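Local coordinates for uncharacterized protein YhfS (Escherichia coli, PDB 4J8L) that is of unknown function but carries covalently bound pyridoxal 5'-phosphate and may have cysteine synthase activity, at residues Thr143-Gln146 against Ser150-Leu153. Residues are numbered along the deposited sequence; the frame is centred on the assembly and turned at random.
Sequences TRQQ and SYVL
R144 reaches across the loop between strand 137-141 and helix 153-162 and takes the main-chain carbonyl of Y151 end-on with both terminal nitrogens of its guanidinium. NH1 makes the shorter bond, 2.8 Å to Y151 O, lying in the carbonyl plane on a lone pair, with an N-H...O angle of 155°. NH2 stands 3.1 Å from the same Y151 O but above the carbonyl plane, so the fork is uneven even though the oxygen sits in the guanidinium plane. The R144 chain bends at chi2 (-54°) and then runs extended to its tip, which also slides one face over S150 CA, 3.8 Å from R144 CZ. R144 NE donates to the carbonyl of F4, tying the N-terminal segment to this loop. The ring of Y151, set by chi1 of 64° between its own backbone N and carbonyl carbon, turns a face to R144 NH1, which sits over the ring centre; R144 CZ is 5.4 Å from the centroid of the Y151 ring, and any cation-pi attraction is weak at most. At the other end of the ring, Y151 OH is hydrogen-bonded to the carbonyl of Q141, and a water donates both to it and to Q145 OE1, 2.7 Å from the water oxygen. The Q145 amide stands nearly perpendicular to the ring, its NE2 held by the carbonyl of P99. A leucine at R144 has no donor to offer, and the carbonyls of Y151 and F4 would probably be left without this partner and the loop less firmly joined to the N-terminal segment. By gripping Y151, one residue before the N-cap V152 of helix 153-162, R144 links two parts of the loop, and the neutral carbonyl oxygens that meet its buried guanidinium probably help to stabilise the charge through directed hydrogen bonds.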
ATOM      1  N   THR A 143       6.221  -1.711   0.736  1.00 17.67           N
ATOM      2  CA  THR A 143       6.695  -1.429  -0.616  1.00 16.77           C
ATOM      3  C   THR A 143       8.104  -0.845  -0.582  1.00 17.64           C
ATOM      4  O   THR A 143       8.573  -0.386   0.457  1.00 18.90           O
ATOM      5  CB  THR A 143       5.776  -0.459  -1.373  1.00 18.45           C
ATOM      6  OG1 THR A 143       5.599   0.741  -0.608  1.00 18.04           O
ATOM      7  CG2 THR A 143       4.427  -1.113  -1.642  1.00 17.23           C
ATOM      8  N   ARG A 144       8.756  -0.861  -1.736  1.00 18.24           N
ATOM      9  CA  ARG A 144      10.134  -0.394  -1.860  1.00 19.08           C
ATOM     10  C   ARG A 144      10.263   1.128  -1.894  1.00 21.18           C
ATOM     11  O   ARG A 144       9.616   1.807  -2.694  1.00 21.98           O
ATOM     12  CB  ARG A 144      10.772  -0.987  -3.117  1.00 20.33           C
ATOM     13  CG  ARG A 144      10.742  -2.512  -3.189  1.00 23.14           C
ATOM     14  CD  ARG A 144      11.358  -3.141  -1.948  1.00 20.62           C
ATOM     15  NE  ARG A 144      11.552  -4.585  -2.092  1.00 24.59           N
ATOM     16  CZ  ARG A 144      11.909  -5.399  -1.101  1.00 26.13           C
ATOM     17  NH1 ARG A 144      12.087  -4.923   0.126  1.00 21.17           N
ATOM     18  NH2 ARG A 144      12.080  -6.693  -1.333  1.00 27.55           N
ATOM     19  N   GLN A 145      11.148   1.658  -1.053  1.00 19.95           N
ATOM     20  CA  GLN A 145      11.368   3.098  -0.968  1.00 21.53           C
ATOM     21  C   GLN A 145      12.445   3.576  -1.930  1.00 29.11           C
ATOM     22  O   GLN A 145      12.530   4.765  -2.246  1.00 26.52           O
ATOM     23  CB  GLN A 145      11.773   3.468   0.456  1.00 21.62           C
ATOM     24  CG  GLN A 145      10.672   3.206   1.473  1.00 18.25           C
ATOM     25  CD  GLN A 145      11.222   3.095   2.874  1.00 21.56           C
ATOM     26  OE1 GLN A 145      11.498   1.993   3.349  1.00 22.92           O
ATOM     27  NE2 GLN A 145      11.401   4.236   3.542  1.00 21.81           N
ATOM     28  N   GLN A 146      13.274   2.644  -2.386  1.00 26.47           N
ATOM     29  CA  GLN A 146      14.337   2.956  -3.326  1.00 27.43           C
ATOM     30  C   GLN A 146      14.685   1.661  -4.046  1.00 30.26           C
ATOM     31  O   GLN A 146      14.450   0.577  -3.501  1.00 28.82           O
ATOM     32  CB  GLN A 146      15.541   3.531  -2.582  1.00 29.68           C
ATOM     33  CG  GLN A 146      16.108   2.613  -1.533  1.00 27.88           C
ATOM     34  CD  GLN A 146      17.090   3.312  -0.624  1.00 34.38           C
ATOM     35  OE1 GLN A 146      17.389   4.493  -0.805  1.00 37.85           O
ATOM     36  NE2 GLN A 146      17.595   2.588   0.368  1.00 34.50           N
ATOM     37  N   SER A 150      15.904  -4.578  -0.890  1.00 25.98           N
ATOM     38  CA  SER A 150      15.685  -5.982  -1.208  1.00 24.88           C
ATOM     39  C   SER A 150      15.317  -6.786   0.022  1.00 27.41           C
ATOM     40  O   SER A 150      15.203  -8.003  -0.046  1.00 27.41           O
ATOM     41  CB  SER A 150      16.953  -6.581  -1.820  1.00 26.58           C
ATOM     42  OG  SER A 150      18.024  -6.552  -0.889  1.00 31.71           O
ATOM     43  N   TYR A 151      15.135  -6.113   1.149  1.00 26.99           N
ATOM     44  CA  TYR A 151      14.875  -6.838   2.382  1.00 25.69           C
ATOM     45  C   TYR A 151      13.562  -7.614   2.371  1.00 26.79           C
ATOM     46  O   TYR A 151      12.598  -7.224   1.706  1.00 23.95           O
ATOM     47  CB  TYR A 151      14.976  -5.925   3.602  1.00 24.33           C
ATOM     48  CG  TYR A 151      13.966  -4.792   3.715  1.00 23.94           C
ATOM     49  CD1 TYR A 151      14.330  -3.486   3.420  1.00 22.96           C
ATOM     50  CD2 TYR A 151      12.675  -5.020   4.178  1.00 22.69           C
ATOM     51  CE1 TYR A 151      13.440  -2.444   3.560  1.00 22.49           C
ATOM     52  CE2 TYR A 151      11.769  -3.977   4.319  1.00 22.33           C
ATOM     53  CZ  TYR A 151      12.161  -2.692   4.010  1.00 21.83           C
ATOM     54  OH  TYR A 151      11.278  -1.644   4.153  1.00 21.43           O
ATOM     55  N   VAL A 152      13.557  -8.731   3.092  1.00 26.13           N
ATOM     56  CA  VAL A 152      12.358  -9.542   3.270  1.00 22.79           C
ATOM     57  C   VAL A 152      11.619  -9.032   4.495  1.00 22.92           C
ATOM     58  O   VAL A 152      12.179  -9.016   5.594  1.00 24.76           O
ATOM     59  CB  VAL A 152      12.725 -11.023   3.473  1.00 25.54           C
ATOM     60  CG1 VAL A 152      11.477 -11.843   3.788  1.00 27.61           C
ATOM     61  CG2 VAL A 152      13.438 -11.561   2.242  1.00 29.72           C
ATOM     62  N   LEU A 153      10.374  -8.599   4.301  1.00 22.03           N
ATOM     63  CA  LEU A 153       9.580  -8.012   5.377  1.00 22.13           C
ATOM     64  C   LEU A 153       9.584  -8.867   6.642  1.00 23.50           C
ATOM     65  O   LEU A 153       9.888  -8.372   7.734  1.00 22.94           O
ATOM     66  CB  LEU A 153       8.140  -7.778   4.913  1.00 20.45           C
ATOM     67  CG  LEU A 153       7.207  -7.103   5.926  1.00 19.75           C
ATOM     68  CD1 LEU A 153       7.772  -5.758   6.372  1.00 22.24           C
ATOM     69  CD2 LEU A 153       5.810  -6.923   5.353  1.00 22.57           C
TER
HETATM   70  O   HOH W   1      11.052   0.695   5.682  1.00 20.73           O